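Local coordinates for ESX-1 secretion-associated protein EspB (Mycobacterium marinum, PDB 7P0Z) that is secreted through the mycobacterial ESX-1 system and assembles as seven copies, probably forming a channel-like structure involved in protein transport, at residues 35-38 with 43-46; 183-188 with 281-286; 14-19 with 81-86; 204-209 with 272-277; 130-135 with 229-234. One frame throughout, in Å; residues are numbered along the deposited sequence.

Interaction 1: 35-38 with 43-46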
# COMPACT_ATOMS: atom_id res chain seq x y z
N PRO A 35 18.84 -32.37 2.71
CA PRO A 35 19.40 -31.52 3.77
C PRO A 35 18.96 -32.01 5.14
O PRO A 35 17.80 -32.31 5.37
CB PRO A 35 18.81 -30.15 3.45
CG PRO A 35 17.50 -30.47 2.80
CD PRO A 35 17.65 -31.78 2.09
N GLN A 36 19.91 -32.08 6.06
CA GLN A 36 19.61 -32.52 7.42
C GLN A 36 19.32 -31.35 8.33
O GLN A 36 19.63 -30.20 8.03
CB GLN A 36 20.77 -33.33 7.99
CG GLN A 36 21.32 -34.33 7.06
CD GLN A 36 20.25 -35.27 6.57
OE1 GLN A 36 19.31 -35.58 7.28
NE2 GLN A 36 20.40 -35.74 5.34
N ALA A 37 18.69 -31.66 9.44
CA ALA A 37 18.38 -30.64 10.42
C ALA A 37 19.66 -30.07 11.01
O ALA A 37 20.56 -30.83 11.35
CB ALA A 37 17.52 -31.21 11.53
N PRO A 38 19.79 -28.76 11.11
CA PRO A 38 21.02 -28.18 11.65
C PRO A 38 21.26 -28.51 13.11
O PRO A 38 22.41 -28.56 13.54
CB PRO A 38 20.81 -26.68 11.44
CG PRO A 38 19.69 -26.56 10.51
CD PRO A 38 18.83 -27.74 10.70
N ALA A 43 11.83 -27.50 15.66
CA ALA A 43 11.61 -26.58 14.55
C ALA A 43 12.66 -26.77 13.47
O ALA A 43 12.38 -26.62 12.29
CB ALA A 43 11.61 -25.14 15.05
N ALA A 44 13.88 -27.11 13.87
CA ALA A 44 14.91 -27.37 12.89
C ALA A 44 14.58 -28.60 12.05
O ALA A 44 14.78 -28.61 10.84
CB ALA A 44 16.26 -27.56 13.57
N ASN A 45 14.07 -29.64 12.69
CA ASN A 45 13.69 -30.82 11.94
C ASN A 45 12.54 -30.52 11.00
O ASN A 45 12.53 -30.98 9.86
CB ASN A 45 13.32 -31.94 12.89
CG ASN A 45 13.11 -33.23 12.17
OD1 ASN A 45 11.99 -33.72 12.05
ND2 ASN A 45 14.19 -33.81 11.69
N ASN A 46 11.58 -29.73 11.46
CA ASN A 46 10.50 -29.29 10.59
C ASN A 46 11.03 -28.53 9.40
O ASN A 46 10.56 -28.73 8.28
CB ASN A 46 9.54 -28.41 11.37
CG ASN A 46 8.67 -29.19 12.27
OD1 ASN A 46 8.85 -30.38 12.44
ND2 ASN A 46 7.73 -28.51 12.89
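A37 and P38 make a small apolar contact with A44 and N45 where the long loop after helix 13-23 turns into the first turns of helix 42-81. Here the loop folds back on the start of the helix that follows it, in the PE part of the EspB helical bundle, with four residues between the segments. The chain therefore packs against a helix it is about to enter, and the backbones come close: the CA atoms of A37 and N45 are 4.9 Å apart. With a methyl on A37 and another on A44, there is little side-chain bulk to keep them further apart. A37 CB points at the helix and meets mainly its backbone, 3.8 Å from A44 O and 3.9 Å from N45 CA, while the two methyls, A37 CB and A44 CB, stand 4.4 Å apart. The loop is also held by helix 149-166, through a hydrogen bond from Q36 N to S150 OG and packing of P38 on M151. A44 also touches Y265 of helix 244-268, which places the contact where several helices meet. The P38 ring presents its CD corner to the helix, with P38 CD 3.9 Å from A44 CB and 4.1 Å from A44 O.

Interaction 2: 183-188 with 281-286; sequences ATACEA and AAIKID
A185 and C186, on consecutive positions of helix 181-224, receive the side chain of I283 from the extended C-terminal tail. The apolar contact is carried by the two branches of this one isoleucine. Its longer arm is fully stretched: CG1 lies anti to the backbone N (chi1 -164°) and CD1 continues the zigzag (chi2 -176°), which sends the end methyl onto the helix. There I283 CD1 sits 3.5 Å from A185 CB, a close methyl-to-methyl contact, and 4.0 Å from A185 O. The short branch leans toward the neighbouring residue, where I283 CG2 comes within 4.3 Å of C186 SG.

Polar interactions act beside this contact. Within the tail, K284 NZ and D286 OD1 form a salt bridge at 3.4 Å, its hydrogen bond weak, on the side of the tail turned from the helix. The tail backbone is held at several points: I283 N bonds to S189 OG, S75 OG takes part in bonds with both I283 O and I285 N, and I285 O accepts from N78 ND2. C186 also touches L76 of helix 42-81. On the same helix as C186, E187 forms a salt bridge with R67 of a neighbouring subunit.

The arrangement is that of an extended tail laid along a helical bundle, antiparallel to helix 181-224 and parallel to helix 42-81, with one isoleucine turned onto the former and the tail backbone bonded to side chains of the latter.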
# COMPACT_ATOMS: atom_id res chain seq x y z
N ALA A 183 5.86 -20.33 -37.70
CA ALA A 183 7.04 -19.83 -37.02
C ALA A 183 6.68 -18.88 -35.89
O ALA A 183 7.25 -18.96 -34.80
CB ALA A 183 7.97 -19.16 -38.02
N THR A 184 5.74 -17.97 -36.12
CA THR A 184 5.32 -17.08 -35.06
C THR A 184 4.74 -17.85 -33.89
O THR A 184 5.04 -17.55 -32.73
CB THR A 184 4.32 -16.08 -35.60
OG1 THR A 184 4.96 -15.24 -36.55
CG2 THR A 184 3.78 -15.23 -34.50
N ALA A 185 3.90 -18.84 -34.17
CA ALA A 185 3.28 -19.58 -33.10
C ALA A 185 4.30 -20.40 -32.32
O ALA A 185 4.23 -20.49 -31.09
CB ALA A 185 2.19 -20.48 -33.67
N CYS A 186 5.25 -21.00 -33.01
CA CYS A 186 6.28 -21.77 -32.34
C CYS A 186 7.20 -20.87 -31.53
O CYS A 186 7.67 -21.26 -30.46
CB CYS A 186 7.07 -22.57 -33.36
SG CYS A 186 6.22 -24.04 -33.94
N GLU A 187 7.47 -19.67 -32.01
CA GLU A 187 8.24 -18.72 -31.23
C GLU A 187 7.50 -18.31 -29.97
O GLU A 187 8.10 -18.18 -28.91
CB GLU A 187 8.58 -17.52 -32.08
CG GLU A 187 9.77 -17.78 -32.94
CD GLU A 187 10.04 -16.68 -33.91
OE1 GLU A 187 9.20 -15.78 -34.01
OE2 GLU A 187 11.08 -16.72 -34.57
N ALA A 188 6.19 -18.10 -30.07
CA ALA A 188 5.42 -17.78 -28.88
C ALA A 188 5.47 -18.93 -27.88
O ALA A 188 5.59 -18.72 -26.67
CB ALA A 188 3.98 -17.46 -29.25
N ALA A 281 1.33 -25.44 -21.63
CA ALA A 281 1.22 -26.49 -22.63
C ALA A 281 1.98 -26.09 -23.88
O ALA A 281 1.93 -24.94 -24.31
CB ALA A 281 -0.24 -26.74 -22.96
N ALA A 282 2.70 -27.04 -24.44
CA ALA A 282 3.36 -26.82 -25.71
C ALA A 282 2.34 -26.66 -26.82
O ALA A 282 1.24 -27.21 -26.75
CB ALA A 282 4.30 -27.97 -26.04
N ILE A 283 2.69 -25.90 -27.85
CA ILE A 283 1.83 -25.83 -29.01
C ILE A 283 1.82 -27.17 -29.72
O ILE A 283 2.83 -27.86 -29.80
CB ILE A 283 2.28 -24.69 -29.94
CG1 ILE A 283 1.16 -24.38 -30.92
CG2 ILE A 283 3.55 -25.03 -30.66
CD1 ILE A 283 1.51 -23.38 -31.89
N LYS A 284 0.65 -27.58 -30.20
CA LYS A 284 0.52 -28.84 -30.90
C LYS A 284 0.41 -28.60 -32.39
O LYS A 284 -0.43 -27.82 -32.84
CB LYS A 284 -0.67 -29.64 -30.41
CG LYS A 284 -0.51 -31.08 -30.74
CD LYS A 284 -1.15 -31.96 -29.73
CE LYS A 284 -2.63 -31.83 -29.79
NZ LYS A 284 -3.13 -32.06 -31.16
N ILE A 285 1.27 -29.25 -33.16
CA ILE A 285 1.22 -29.22 -34.60
C ILE A 285 1.12 -30.66 -35.06
O ILE A 285 2.02 -31.46 -34.80
CB ILE A 285 2.46 -28.57 -35.22
CG1 ILE A 285 2.73 -27.19 -34.63
CG2 ILE A 285 2.27 -28.42 -36.68
CD1 ILE A 285 1.72 -26.20 -34.95
N ASP A 286 0.05 -30.98 -35.76
CA ASP A 286 -0.12 -32.34 -36.22
C ASP A 286 0.76 -32.62 -37.42
O ASP A 286 1.08 -31.71 -38.18
CB ASP A 286 -1.56 -32.60 -36.58
CG ASP A 286 -2.46 -32.38 -35.44
OD1 ASP A 286 -2.10 -32.81 -34.33
OD2 ASP A 286 -3.52 -31.78 -35.64

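Interaction 3: 14-19 with 81-86; sequences QEILNR and AAYGEV
E15 OE2 accepts the backbone N-H of N177 and, weakly, that of E176, while the next two residues of its helix, I16 and L17, touch Y83 and V86. The contact thus belongs to one end of the PE-PPE helical bundle, where helix 13-23 packs beside the chain leaving helix 42-81. Y83 is the tyrosine of a YxxxD/E sequence and W178 the tryptophan of a WxG sequence; in relatives such a pair forms a composite secretion signal. Here the two are joined by a hydrogen bond between Y83 OH and W178 NE1, which fixes the outer end of the ring. I16 also packs on W178, and its CD1 approaches the Y83 ring obliquely, 4.4 Å from CE2. On the exposed side of its own helix, Q14 NE2 donates to N18 OD1 at 3.3 Å, with an N-H...O angle of 138° and the donor well above the carbonyl plane; this is a bent bond from one turn to the next. V86 is the last residue modelled before a gap. A chi1 of -178° puts its CG1 anti to the backbone N and beside the carbonyl carbon, the branch that faces L17. The two side chains meet tip to tip, with L17 CD1 4.1 Å from V86 CG1.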
# COMPACT_ATOMS: atom_id res chain seq x y z
N GLN A 14 16.20 -27.48 -42.42
CA GLN A 14 17.29 -27.98 -41.59
C GLN A 14 17.46 -27.13 -40.35
O GLN A 14 17.78 -27.65 -39.28
CB GLN A 14 18.58 -28.04 -42.39
CG GLN A 14 19.62 -28.95 -41.81
CD GLN A 14 19.08 -30.31 -41.43
OE1 GLN A 14 18.36 -30.94 -42.19
NE2 GLN A 14 19.45 -30.77 -40.26
N GLU A 15 17.24 -25.82 -40.46
CA GLU A 15 17.27 -24.98 -39.27
C GLU A 15 16.22 -25.42 -38.27
O GLU A 15 16.49 -25.52 -37.08
CB GLU A 15 17.06 -23.52 -39.65
CG GLU A 15 17.26 -22.60 -38.46
CD GLU A 15 16.42 -21.35 -38.52
OE1 GLU A 15 15.21 -21.42 -38.28
OE2 GLU A 15 16.98 -20.27 -38.78
N ILE A 16 15.01 -25.70 -38.75
CA ILE A 16 13.96 -26.11 -37.84
C ILE A 16 14.29 -27.44 -37.18
O ILE A 16 14.09 -27.60 -35.98
CB ILE A 16 12.61 -26.16 -38.58
CG1 ILE A 16 12.41 -24.88 -39.37
CG2 ILE A 16 11.47 -26.35 -37.61
CD1 ILE A 16 11.13 -24.85 -40.11
N LEU A 17 14.80 -28.40 -37.94
CA LEU A 17 15.13 -29.68 -37.33
C LEU A 17 16.24 -29.55 -36.30
O LEU A 17 16.20 -30.18 -35.24
CB LEU A 17 15.50 -30.69 -38.40
CG LEU A 17 14.34 -31.05 -39.31
CD1 LEU A 17 14.82 -31.80 -40.51
CD2 LEU A 17 13.30 -31.84 -38.57
N ASN A 18 17.25 -28.74 -36.60
CA ASN A 18 18.31 -28.53 -35.64
C ASN A 18 17.79 -27.88 -34.37
O ASN A 18 18.18 -28.25 -33.26
CB ASN A 18 19.42 -27.69 -36.25
CG ASN A 18 20.24 -28.44 -37.24
OD1 ASN A 18 20.24 -29.66 -37.26
ND2 ASN A 18 20.96 -27.72 -38.05
N ARG A 19 16.89 -26.92 -34.52
CA ARG A 19 16.32 -26.27 -33.35
C ARG A 19 15.46 -27.24 -32.55
O ARG A 19 15.42 -27.18 -31.32
CB ARG A 19 15.51 -25.06 -33.77
CG ARG A 19 16.36 -23.96 -34.32
CD ARG A 19 17.43 -23.52 -33.35
NE ARG A 19 16.84 -23.06 -32.11
CZ ARG A 19 16.34 -21.85 -31.92
NH1 ARG A 19 16.35 -20.97 -32.90
NH2 ARG A 19 15.82 -21.52 -30.75
N ALA A 81 8.03 -30.83 -41.44
CA ALA A 81 7.50 -31.72 -42.46
C ALA A 81 6.44 -31.05 -43.30
O ALA A 81 6.08 -31.59 -44.35
CB ALA A 81 6.93 -32.97 -41.82
N ALA A 82 5.92 -29.91 -42.88
CA ALA A 82 4.99 -29.19 -43.74
C ALA A 82 5.58 -28.75 -45.07
O ALA A 82 4.83 -28.34 -45.95
CB ALA A 82 4.44 -27.97 -43.03
N TYR A 83 6.90 -28.76 -45.24
CA TYR A 83 7.49 -28.27 -46.47
C TYR A 83 7.83 -29.39 -47.44
O TYR A 83 7.30 -29.43 -48.55
CB TYR A 83 8.72 -27.43 -46.17
CG TYR A 83 8.32 -26.27 -45.35
CD1 TYR A 83 7.65 -25.22 -45.92
CD2 TYR A 83 8.50 -26.27 -43.99
CE1 TYR A 83 7.24 -24.18 -45.17
CE2 TYR A 83 8.09 -25.23 -43.23
CZ TYR A 83 7.46 -24.18 -43.82
OH TYR A 83 7.04 -23.13 -43.06
N GLY A 84 8.69 -30.32 -47.05
CA GLY A 84 9.02 -31.38 -47.97
C GLY A 84 9.25 -32.66 -47.22
O GLY A 84 9.15 -32.71 -46.00
N GLU A 85 9.54 -33.71 -47.98
CA GLU A 85 9.84 -35.00 -47.38
C GLU A 85 11.06 -34.85 -46.48
O GLU A 85 11.95 -34.05 -46.74
CB GLU A 85 10.12 -36.03 -48.47
CG GLU A 85 11.52 -35.88 -49.04
CD GLU A 85 11.64 -34.78 -50.06
OE1 GLU A 85 10.69 -33.97 -50.20
OE2 GLU A 85 12.70 -34.71 -50.71
N VAL A 86 11.07 -35.60 -45.39
CA VAL A 86 12.22 -35.54 -44.49
C VAL A 86 12.98 -36.85 -44.56
O VAL A 86 12.57 -37.85 -43.96
CB VAL A 86 11.79 -35.21 -43.03
CG1 VAL A 86 13.00 -35.11 -42.13
CG2 VAL A 86 11.00 -33.92 -42.99

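Interaction 4: 204-209 with 272-277; sequences SASLAK and EPVNPP
V274 carries this contact with S206 and L207, and its CB is directed from the tail at helix 181-224. From CB the side chain forks. CG1 takes the place anti to the backbone N (chi1 180°), and the fork turns the other methyl, CG2, to the helix. This tip does the touching on two fronts: V274 CG2 is 4.3 Å from L207 CD1 and equally 4.3 Å from S206 OG. L207 does not aim its CB directly at the tail, but the end of its side chain comes nearer, bringing the CD1 branch to the valine. S206 is present as a neighbour of the methyl and not as its polar partner, since its OG bonds to L203 O one turn back. The valine also packs on L203, so it spans about one turn of the helix, from L203 to L207. Around it the tail backbone is tied by V274 N to S54 OG on helix 42-81 and by E272 O to Q210 NE2, and P273 and N275 pack on Q166 and L198 of a neighbouring subunit. With no polar bond between the segments, the contact rests on loose van der Waals packing of one methyl against a leucine and a hydroxyl already bonded within its helix, while the tail's backbone bonds supply the directional hold.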
# COMPACT_ATOMS: atom_id res chain seq x y z
N SER A 204 14.27 -22.16 -7.65
CA SER A 204 15.50 -22.78 -7.18
C SER A 204 16.31 -21.82 -6.33
O SER A 204 16.87 -22.20 -5.30
CB SER A 204 16.33 -23.26 -8.36
OG SER A 204 15.55 -24.02 -9.25
N ALA A 205 16.41 -20.58 -6.78
CA ALA A 205 17.13 -19.59 -6.01
C ALA A 205 16.50 -19.39 -4.65
O ALA A 205 17.20 -19.30 -3.64
CB ALA A 205 17.19 -18.27 -6.76
N SER A 206 15.18 -19.31 -4.59
CA SER A 206 14.52 -19.11 -3.32
C SER A 206 14.73 -20.31 -2.40
O SER A 206 14.83 -20.16 -1.18
CB SER A 206 13.05 -18.84 -3.53
OG SER A 206 12.32 -20.04 -3.58
N LEU A 207 14.82 -21.49 -2.99
CA LEU A 207 15.13 -22.68 -2.22
C LEU A 207 16.51 -22.56 -1.57
O LEU A 207 16.67 -22.79 -0.36
CB LEU A 207 15.08 -23.87 -3.15
CG LEU A 207 14.95 -25.26 -2.58
CD1 LEU A 207 13.59 -25.36 -1.92
CD2 LEU A 207 15.07 -26.24 -3.70
N ALA A 208 17.51 -22.19 -2.36
CA ALA A 208 18.85 -22.04 -1.81
C ALA A 208 18.88 -20.92 -0.78
O ALA A 208 19.59 -21.01 0.23
CB ALA A 208 19.85 -21.77 -2.92
N LYS A 209 18.12 -19.87 -1.02
CA LYS A 209 18.07 -18.76 -0.09
C LYS A 209 17.53 -19.21 1.26
O LYS A 209 18.06 -18.83 2.30
CB LYS A 209 17.21 -17.66 -0.68
CG LYS A 209 17.15 -16.46 0.16
CD LYS A 209 16.24 -15.43 -0.41
CE LYS A 209 16.11 -14.28 0.56
NZ LYS A 209 15.15 -13.25 0.11
N GLU A 272 8.35 -21.19 4.32
CA GLU A 272 7.29 -21.25 3.35
C GLU A 272 7.48 -22.46 2.44
O GLU A 272 8.59 -22.77 2.04
CB GLU A 272 7.28 -20.00 2.51
CG GLU A 272 6.84 -18.81 3.25
CD GLU A 272 5.35 -18.74 3.34
OE1 GLU A 272 4.71 -18.25 2.39
OE2 GLU A 272 4.81 -19.19 4.37
N PRO A 273 6.42 -23.17 2.11
CA PRO A 273 6.51 -24.17 1.05
C PRO A 273 6.68 -23.50 -0.30
O PRO A 273 6.35 -22.34 -0.51
CB PRO A 273 5.17 -24.89 1.14
CG PRO A 273 4.27 -23.92 1.74
CD PRO A 273 5.07 -23.10 2.67
N VAL A 274 7.21 -24.26 -1.24
CA VAL A 274 7.47 -23.79 -2.59
C VAL A 274 6.58 -24.59 -3.52
O VAL A 274 6.80 -25.79 -3.68
CB VAL A 274 8.94 -23.96 -2.97
CG1 VAL A 274 9.19 -23.48 -4.37
CG2 VAL A 274 9.81 -23.22 -2.01
N ASN A 275 5.59 -23.95 -4.14
CA ASN A 275 4.82 -24.70 -5.13
C ASN A 275 5.11 -24.20 -6.53
O ASN A 275 4.82 -23.05 -6.87
CB ASN A 275 3.32 -24.69 -4.87
CG ASN A 275 2.74 -23.34 -4.80
OD1 ASN A 275 3.45 -22.35 -4.76
ND2 ASN A 275 1.43 -23.28 -4.91
N PRO A 276 5.66 -25.06 -7.37
CA PRO A 276 5.99 -24.66 -8.73
C PRO A 276 4.74 -24.64 -9.59
O PRO A 276 3.89 -25.52 -9.47
CB PRO A 276 6.94 -25.77 -9.19
CG PRO A 276 7.22 -26.58 -7.99
CD PRO A 276 6.10 -26.42 -7.07
N PRO A 277 4.60 -23.65 -10.45
CA PRO A 277 3.53 -23.70 -11.44
C PRO A 277 3.83 -24.77 -12.47
O PRO A 277 4.98 -25.08 -12.75
CB PRO A 277 3.55 -22.31 -12.06
CG PRO A 277 4.96 -21.90 -11.93
CD PRO A 277 5.51 -22.53 -10.70

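Interaction 5: 130-135 with 229-234; sequences SDFTDL and ADIVEL
A chi1 of -56° carries the F132 ring toward L234, while in I231 a chi1 of -67° puts CG2 anti to the backbone N, where it meets F132 CB, and leaves CG1 beside the N to lead to L135. These residues belong to a helix-on-helix contact in the PPE part of the bundle, at the end of the molecule far from its centre, where the start of helix 133-143 meets the short helix 228-237. F132 occupies the N-cap position, just before the first helix. Its CB lies 4.1 Å from I231 CG2, and its ring extends alongside the partner helix as far as L234. The two side chains, F132 and L234, cross at about a right angle, and F132 CE1 is 4.1 Å from both CG and CD2 of L234. The ring has a further partner in Y251 of helix 244-268, with which it stacks edge-to-face; L234 and L135 also touch that helix, at L250 and S258. The phenylalanine therefore lies where three helices come together.

I231 is the residue most covered by the opposite segment, and its two ends divide the work. While CG2 meets F132, the extended arm (chi2 170°) takes the other end methyl to L135: I231 CD1 stands 3.7 Å from L135 CB and only 3.4 Å from L135 O.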
# COMPACT_ATOMS: atom_id res chain seq x y z
N SER A 130 16.15 -24.65 41.86
CA SER A 130 16.11 -24.39 40.43
C SER A 130 16.94 -25.41 39.68
O SER A 130 18.16 -25.42 39.79
CB SER A 130 16.64 -22.99 40.13
OG SER A 130 18.02 -22.91 40.44
N ASP A 131 16.27 -26.27 38.92
CA ASP A 131 17.00 -27.26 38.15
C ASP A 131 17.31 -26.72 36.76
O ASP A 131 16.68 -25.79 36.26
CB ASP A 131 16.22 -28.56 38.04
CG ASP A 131 14.85 -28.35 37.51
OD1 ASP A 131 14.48 -27.17 37.31
OD2 ASP A 131 14.14 -29.35 37.32
N PHE A 132 18.30 -27.33 36.15
CA PHE A 132 18.84 -26.87 34.90
C PHE A 132 18.44 -27.75 33.74
O PHE A 132 19.05 -27.66 32.67
CB PHE A 132 20.36 -26.81 35.00
CG PHE A 132 20.84 -25.97 36.13
CD1 PHE A 132 21.17 -24.66 35.94
CD2 PHE A 132 20.93 -26.50 37.40
CE1 PHE A 132 21.61 -23.89 36.98
CE2 PHE A 132 21.36 -25.74 38.44
CZ PHE A 132 21.70 -24.43 38.23
N THR A 133 17.43 -28.60 33.92
CA THR A 133 17.16 -29.61 32.91
C THR A 133 16.48 -29.04 31.69
O THR A 133 16.69 -29.54 30.58
CB THR A 133 16.35 -30.73 33.51
OG1 THR A 133 15.16 -30.19 34.07
CG2 THR A 133 17.16 -31.41 34.56
N ASP A 134 15.65 -28.01 31.83
CA ASP A 134 15.15 -27.38 30.62
C ASP A 134 16.26 -26.67 29.87
O ASP A 134 16.33 -26.75 28.64
CB ASP A 134 14.03 -26.41 30.94
CG ASP A 134 12.77 -27.11 31.31
OD1 ASP A 134 12.56 -28.23 30.82
OD2 ASP A 134 11.98 -26.53 32.09
N LEU A 135 17.14 -25.98 30.58
CA LEU A 135 18.28 -25.37 29.93
C LEU A 135 19.21 -26.42 29.35
O LEU A 135 19.71 -26.25 28.24
CB LEU A 135 19.04 -24.49 30.92
CG LEU A 135 18.64 -23.04 31.13
CD1 LEU A 135 18.87 -22.27 29.89
CD2 LEU A 135 17.19 -22.94 31.54
N ALA A 229 28.42 -26.17 28.26
CA ALA A 229 29.48 -26.02 29.24
C ALA A 229 29.16 -24.91 30.24
O ALA A 229 29.41 -25.06 31.43
CB ALA A 229 30.80 -25.75 28.55
N ASP A 230 28.61 -23.80 29.77
CA ASP A 230 28.24 -22.74 30.70
C ASP A 230 27.14 -23.18 31.64
O ASP A 230 27.08 -22.74 32.79
CB ASP A 230 27.81 -21.50 29.94
CG ASP A 230 28.94 -20.58 29.68
OD1 ASP A 230 30.09 -21.02 29.86
OD2 ASP A 230 28.69 -19.42 29.30
N ILE A 231 26.24 -24.04 31.18
CA ILE A 231 25.17 -24.49 32.05
C ILE A 231 25.70 -25.46 33.08
O ILE A 231 25.30 -25.43 34.24
CB ILE A 231 24.03 -25.09 31.21
CG1 ILE A 231 23.38 -24.00 30.37
CG2 ILE A 231 23.00 -25.74 32.07
CD1 ILE A 231 22.43 -24.52 29.34
N VAL A 232 26.62 -26.33 32.67
CA VAL A 232 27.25 -27.22 33.63
C VAL A 232 28.04 -26.43 34.66
O VAL A 232 28.00 -26.70 35.86
CB VAL A 232 28.12 -28.25 32.90
CG1 VAL A 232 28.84 -29.10 33.88
CG2 VAL A 232 27.23 -29.12 32.10
N GLU A 233 28.75 -25.40 34.20
CA GLU A 233 29.42 -24.51 35.13
C GLU A 233 28.44 -23.89 36.11
O GLU A 233 28.67 -23.89 37.32
CB GLU A 233 30.14 -23.41 34.38
CG GLU A 233 31.50 -23.84 33.92
CD GLU A 233 32.42 -24.04 35.09
OE1 GLU A 233 32.24 -23.33 36.09
OE2 GLU A 233 33.32 -24.90 35.00
N LEU A 234 27.37 -23.30 35.61
CA LEU A 234 26.47 -22.58 36.50
C LEU A 234 25.86 -23.53 37.51
O LEU A 234 25.75 -23.19 38.69
CB LEU A 234 25.40 -21.86 35.69
CG LEU A 234 24.49 -20.98 36.54
CD1 LEU A 234 25.29 -19.90 37.21
CD2 LEU A 234 23.39 -20.38 35.71

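How the interactions relate
From the N terminus, interaction 3 opens on helix 13-23 and closes only beyond helix 42-81; interaction 1 is a short closure within that span, at the other end of the same long helix, so their centres are 52 Å apart. After the unmodelled 87-129, interaction 5 opens, followed by interactions 2 and 4, both on helix 181-224. Interaction 5 closes first and so crosses the other two; interaction 4 closes next, inside the longer span of interaction 2. The tail 272-286 thus runs back along the 183-209 part of helix 181-224. Interactions 2 and 3 end near one tip, about 15 Å apart between centres, and interaction 5 lies toward the opposite end.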